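Long-range contacts in necrotic enteritis toxin B (Clostridium perfringens, PDB 4I0N), which acts as a pore-forming toxin of the alpha-hemolysin fold, probably assembling in host cell membranes into an oligomer with a transmembrane beta-barrel: residues N102-N107 and N223-L228; L57-G62 and N145-E150. All coordinates share one frame; numbering follows the deposited sequence.

Interaction 1: residues N102-N107 and N223-L228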
loop_
_atom_site.group_PDB
_atom_site.type_symbol
_atom_site.label_atom_id
_atom_site.label_comp_id
_atom_site.label_asym_id
_atom_site.label_seq_id
_atom_site.Cartn_x
_atom_site.Cartn_y
_atom_site.Cartn_z
ATOM N N ASN A 102 6.366 13.256 8.852
ATOM C CA ASN A 102 5.163 12.559 9.248
ATOM C C ASN A 102 4.574 11.897 8.009
ATOM O O ASN A 102 5.024 12.151 6.888
ATOM C CB ASN A 102 4.129 13.486 9.896
ATOM C CG ASN A 102 3.336 12.779 11.019
ATOM O OD1 ASN A 102 3.075 11.571 10.950
ATOM N ND2 ASN A 102 2.990 13.525 12.057
ATOM N N SER A 103 3.592 11.038 8.222
ATOM C CA SER A 103 3.066 10.214 7.133
ATOM C C SER A 103 1.688 9.700 7.539
ATOM O O SER A 103 1.387 9.571 8.740
ATOM C CB SER A 103 4.028 9.062 6.831
ATOM O OG SER A 103 4.120 8.158 7.923
ATOM N N ILE A 104 0.853 9.426 6.546
ATOM C CA ILE A 104 -0.485 8.881 6.774
ATOM C C ILE A 104 -0.693 7.711 5.790
ATOM O O ILE A 104 -0.109 7.693 4.695
ATOM C CB ILE A 104 -1.611 9.956 6.594
ATOM C CG1 ILE A 104 -1.474 10.676 5.241
ATOM C CG2 ILE A 104 -1.638 10.959 7.769
ATOM C CD1 ILE A 104 -2.707 11.458 4.798
ATOM N N PRO A 105 -1.526 6.728 6.158
ATOM C CA PRO A 105 -2.300 6.622 7.394
ATOM C C PRO A 105 -1.457 6.160 8.548
ATOM O O PRO A 105 -0.347 5.677 8.346
ATOM C CB PRO A 105 -3.377 5.577 7.047
ATOM C CG PRO A 105 -2.741 4.712 6.000
ATOM C CD PRO A 105 -1.755 5.584 5.250
ATOM N N LYS A 106 -1.981 6.321 9.764
ATOM C CA LYS A 106 -1.191 6.011 10.945
ATOM C C LYS A 106 -1.803 4.883 11.756
ATOM O O LYS A 106 -2.969 4.525 11.564
ATOM C CB LYS A 106 -0.982 7.256 11.823
ATOM C CG LYS A 106 -0.365 8.455 11.067
ATOM C CD LYS A 106 0.468 9.405 11.971
ATOM C CE LYS A 106 1.886 8.891 12.232
ATOM N NZ LYS A 106 2.623 8.507 10.967
ATOM N N ASN A 107 -0.989 4.329 12.662
ATOM C CA ASN A 107 -1.421 3.268 13.556
ATOM C C ASN A 107 -2.061 2.106 12.790
ATOM O O ASN A 107 -1.512 1.675 11.758
ATOM C CB ASN A 107 -2.323 3.873 14.652
ATOM C CG ASN A 107 -1.613 4.969 15.425
ATOM O OD1 ASN A 107 -2.027 6.135 15.411
ATOM N ND2 ASN A 107 -0.518 4.607 16.083
ATOM N N ASN A 223 -2.757 4.241 -1.362
ATOM C CA ASN A 223 -2.697 5.707 -1.403
ATOM C C ASN A 223 -2.194 6.102 -0.025
ATOM O O ASN A 223 -2.901 5.935 0.971
ATOM C CB ASN A 223 -4.079 6.324 -1.704
ATOM C CG ASN A 223 -4.033 7.846 -2.008
ATOM O OD1 ASN A 223 -5.085 8.496 -2.011
ATOM N ND2 ASN A 223 -2.842 8.407 -2.274
ATOM N N MET A 224 -0.950 6.563 0.026
ATOM C CA MET A 224 -0.326 6.993 1.260
ATOM C C MET A 224 0.281 8.354 1.000
ATOM O O MET A 224 0.485 8.736 -0.147
ATOM C CB MET A 224 0.769 6.025 1.736
ATOM C CG MET A 224 0.272 4.703 2.259
ATOM S SD MET A 224 -0.081 3.515 0.928
ATOM C CE MET A 224 -0.697 2.135 1.912
ATOM N N ALA A 225 0.581 9.087 2.055
ATOM C CA ALA A 225 1.171 10.408 1.864
ATOM C C ALA A 225 2.168 10.721 2.961
ATOM O O ALA A 225 2.081 10.180 4.071
ATOM C CB ALA A 225 0.082 11.485 1.791
ATOM N N LEU A 226 3.114 11.605 2.657
ATOM C CA LEU A 226 4.051 12.002 3.679
ATOM C C LEU A 226 4.518 13.429 3.505
ATOM O O LEU A 226 4.225 14.066 2.478
ATOM C CB LEU A 226 5.226 11.023 3.722
ATOM C CG LEU A 226 6.082 10.837 2.486
ATOM C CD1 LEU A 226 6.920 12.089 2.217
ATOM C CD2 LEU A 226 6.994 9.628 2.733
ATOM N N ALA A 227 5.213 13.945 4.523
ATOM C CA ALA A 227 5.838 15.249 4.428
ATOM C C ALA A 227 7.335 15.023 4.585
ATOM O O ALA A 227 7.762 14.362 5.551
ATOM C CB ALA A 227 5.330 16.192 5.542
ATOM N N LEU A 228 8.112 15.561 3.645
ATOM C CA LEU A 228 9.574 15.563 3.735
ATOM C C LEU A 228 10.041 16.932 4.102
ATOM O O LEU A 228 9.541 17.939 3.559
ATOM C CB LEU A 228 10.226 15.251 2.383
ATOM C CG LEU A 228 10.284 13.851 1.824
ATOM C CD1 LEU A 228 10.968 13.894 0.449
ATOM C CD2 LEU A 228 11.082 12.964 2.773
#
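Residues 102-104 run antiparallel to 223-228 with their axes 4.7 Å apart at closest and their N-to-C directions at 168°, and S103 faces L226 as a non-hydrogen-bonded pair (CA to CA, 4.0 Å). Beside it, I104 and A225 form a hydrogen-bonded pair: I104 N donates to A225 O at 2.9 Å and A225 N to I104 O at 3.1 Å, both bonds nearly straight. A227 N also donates to N102 O. On the face carrying I104 and A225, the branch of I104 bearing CG1 and CD1 lies alongside the A225 methyl, with CG1 3.9 Å from A225 CB. This illustrates how an edge strand is fastened in the beta-sandwich of the leukocidin/hemolysin family: 99-104 ends the six-stranded sheet within the chain, and 219-231 is its neighbour. I147 of strand 144-150 covers A225 on this face. The other face holds S103 and L226, whose CB atoms meet at 3.9 Å, and S103 also touches A166 and W168 of the second sheet. A cis peptide bond joins I104 to P105, where the strand ends; the proline ring sets CD 3.7 Å from M224 CG, the two side chains crossing obliquely. K106 doubles back, chi3 81° carrying CE and chi4 51° carrying NZ, and NZ bonds S103 O at 2.8 Å, with a weak bond to N102 OD1. That same OD1 accepts S103 N in its carbonyl plane, on a lone pair, which ties the asparagine amide to its own strand. Q158 takes K106 NZ on OE1 and gives NE2 to S103 OG.

Interaction 2: residues L57-G62 and N145-E150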
loop_
_atom_site.group_PDB
_atom_site.type_symbol
_atom_site.label_atom_id
_atom_site.label_comp_id
_atom_site.label_asym_id
_atom_site.label_seq_id
_atom_site.Cartn_x
_atom_site.Cartn_y
_atom_site.Cartn_z
ATOM N N LEU A 57 5.132 17.970 0.448
ATOM C CA LEU A 57 4.112 16.971 0.760
ATOM C C LEU A 57 4.085 16.030 -0.444
ATOM O O LEU A 57 3.989 16.487 -1.585
ATOM C CB LEU A 57 2.736 17.628 0.930
ATOM C CG LEU A 57 2.516 18.578 2.118
ATOM C CD1 LEU A 57 1.052 18.943 2.212
ATOM C CD2 LEU A 57 2.957 17.951 3.432
ATOM N N LEU A 58 4.208 14.731 -0.197
ATOM C CA LEU A 58 4.229 13.756 -1.276
ATOM C C LEU A 58 2.996 12.850 -1.195
ATOM O O LEU A 58 2.551 12.487 -0.108
ATOM C CB LEU A 58 5.515 12.899 -1.209
ATOM C CG LEU A 58 6.851 13.654 -1.297
ATOM C CD1 LEU A 58 8.000 12.677 -1.343
ATOM C CD2 LEU A 58 6.887 14.548 -2.524
ATOM N N ASN A 59 2.446 12.485 -2.346
ATOM C CA ASN A 59 1.295 11.601 -2.379
ATOM C C ASN A 59 1.656 10.410 -3.251
ATOM O O ASN A 59 2.013 10.595 -4.401
ATOM C CB ASN A 59 0.102 12.343 -2.988
ATOM C CG ASN A 59 -1.173 11.489 -3.035
ATOM O OD1 ASN A 59 -1.681 11.057 -2.020
ATOM N ND2 ASN A 59 -1.701 11.291 -4.224
ATOM N N LEU A 60 1.580 9.205 -2.698
ATOM C CA LEU A 60 1.828 7.985 -3.474
ATOM C C LEU A 60 0.493 7.333 -3.825
ATOM O O LEU A 60 -0.326 7.070 -2.925
ATOM C CB LEU A 60 2.701 6.998 -2.668
ATOM C CG LEU A 60 2.762 5.587 -3.264
ATOM C CD1 LEU A 60 3.472 5.600 -4.631
ATOM C CD2 LEU A 60 3.465 4.601 -2.300
ATOM N N GLU A 61 0.253 7.095 -5.115
ATOM C CA GLU A 61 -0.896 6.305 -5.543
ATOM C C GLU A 61 -0.401 5.196 -6.410
ATOM O O GLU A 61 0.525 5.382 -7.209
ATOM C CB GLU A 61 -1.848 7.135 -6.405
ATOM C CG GLU A 61 -2.383 8.338 -5.765
ATOM C CD GLU A 61 -3.036 9.206 -6.806
ATOM O OE1 GLU A 61 -2.364 10.129 -7.313
ATOM O OE2 GLU A 61 -4.194 8.906 -7.167
ATOM N N GLY A 62 -1.025 4.040 -6.296
ATOM C CA GLY A 62 -0.521 2.943 -7.085
ATOM C C GLY A 62 -1.448 1.772 -7.179
ATOM O O GLY A 62 -2.636 1.856 -6.846
ATOM N N ASN A 145 -2.631 17.175 1.551
ATOM C CA ASN A 145 -2.754 16.019 0.681
ATOM C C ASN A 145 -3.737 15.075 1.350
ATOM O O ASN A 145 -3.594 14.768 2.533
ATOM C CB ASN A 145 -1.395 15.343 0.490
ATOM C CG ASN A 145 -0.541 16.015 -0.579
ATOM O OD1 ASN A 145 -0.850 17.114 -1.058
ATOM N ND2 ASN A 145 0.544 15.358 -0.955
ATOM N N THR A 146 -4.743 14.632 0.611
ATOM C CA THR A 146 -5.742 13.727 1.168
ATOM C C THR A 146 -5.549 12.354 0.526
ATOM O O THR A 146 -5.305 12.259 -0.688
ATOM C CB THR A 146 -7.175 14.233 0.916
ATOM O OG1 THR A 146 -7.356 15.505 1.559
ATOM C CG2 THR A 146 -8.205 13.253 1.507
ATOM N N ILE A 147 -5.597 11.300 1.340
ATOM C CA ILE A 147 -5.512 9.942 0.815
ATOM C C ILE A 147 -6.849 9.234 0.956
ATOM O O ILE A 147 -7.664 9.577 1.811
ATOM C CB ILE A 147 -4.428 9.081 1.522
ATOM C CG1 ILE A 147 -4.805 8.879 3.002
ATOM C CG2 ILE A 147 -3.037 9.710 1.335
ATOM C CD1 ILE A 147 -4.112 7.694 3.653
ATOM N N SER A 148 -7.058 8.230 0.114
ATOM C CA SER A 148 -8.296 7.457 0.120
ATOM C C SER A 148 -8.043 6.126 -0.546
ATOM O O SER A 148 -7.539 6.070 -1.678
ATOM C CB SER A 148 -9.401 8.198 -0.667
ATOM O OG SER A 148 -10.548 7.374 -0.813
ATOM N N TYR A 149 -8.380 5.046 0.153
ATOM C CA TYR A 149 -8.435 3.735 -0.483
ATOM C C TYR A 149 -9.368 2.805 0.249
ATOM O O TYR A 149 -9.746 3.071 1.383
ATOM C CB TYR A 149 -7.033 3.100 -0.635
ATOM C CG TYR A 149 -6.299 2.798 0.651
ATOM C CD1 TYR A 149 -6.548 1.603 1.375
ATOM C CD2 TYR A 149 -5.361 3.693 1.156
ATOM C CE1 TYR A 149 -5.817 1.306 2.541
ATOM C CE2 TYR A 149 -4.636 3.415 2.336
ATOM C CZ TYR A 149 -4.880 2.234 3.020
ATOM O OH TYR A 149 -4.160 1.969 4.166
ATOM N N GLU A 150 -9.775 1.740 -0.426
ATOM C CA GLU A 150 -10.587 0.719 0.215
ATOM C C GLU A 150 -9.780 -0.574 0.464
ATOM O O GLU A 150 -8.849 -0.922 -0.297
ATOM C CB GLU A 150 -11.862 0.445 -0.593
ATOM C CG GLU A 150 -11.611 -0.262 -1.900
ATOM C CD GLU A 150 -12.881 -0.614 -2.644
ATOM O OE1 GLU A 150 -13.983 -0.601 -2.033
ATOM O OE2 GLU A 150 -12.760 -0.901 -3.851
#
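The side chain of N145 comes down over the backbone of L57-N59, its CG 4.0 Å from L57 CB and its amide group above the link from L58 to N59. L57 answers from the opposite strand, with CD1 4.1 Å from N145 N. Farther along, N59 and I147 meet: N59 OD1 lies 3.9 Å from I147 CG2, in van der Waals contact. Two torsions set up that meeting, CG of N59 standing anti to its backbone N (chi1 -179°) while CG2 of I147 is anti to the carbonyl carbon. No hydrogen bond crosses between 57-62 and 145-150, whose axes approach to 7.8 Å at an angle of 20°, so the strands pack face on instead of pairing within one sheet. In the next shell, N223 supplies the polar link: its ND2 donates to N59 OD1 and L60 O, and its OD1 accepts S148 N. A227 backs L57, while P105 also touches I147; from the neighbouring strand 113-120, S117 OG bonds N145 O. Strand 144-150 is an edge of a three-stranded antiparallel sheet lying against the beta-sandwich, consistent with the folded prestem of water-soluble monomers in the leukocidin/hemolysin family.

Overall arrangement
Interaction 1 is a contact within a sheet and interaction 2 one between sheets, and strand 219-231 connects them: it pairs with 99-104 on one flank and with 53-65 on the other, L226 O lying 2.8 Å from L58 N in a probable hydrogen bond. The centres are 8 Å apart. Backbone bonds and mostly buried apolar side chains make up the first contact, whereas the second is partly buried and relies on van der Waals packing around two asparagines. The absence of direct hydrogen bonds between the two segments of interaction 2 would be consistent with a prestem that, as in related toxins, detaches and refolds when the pore forms.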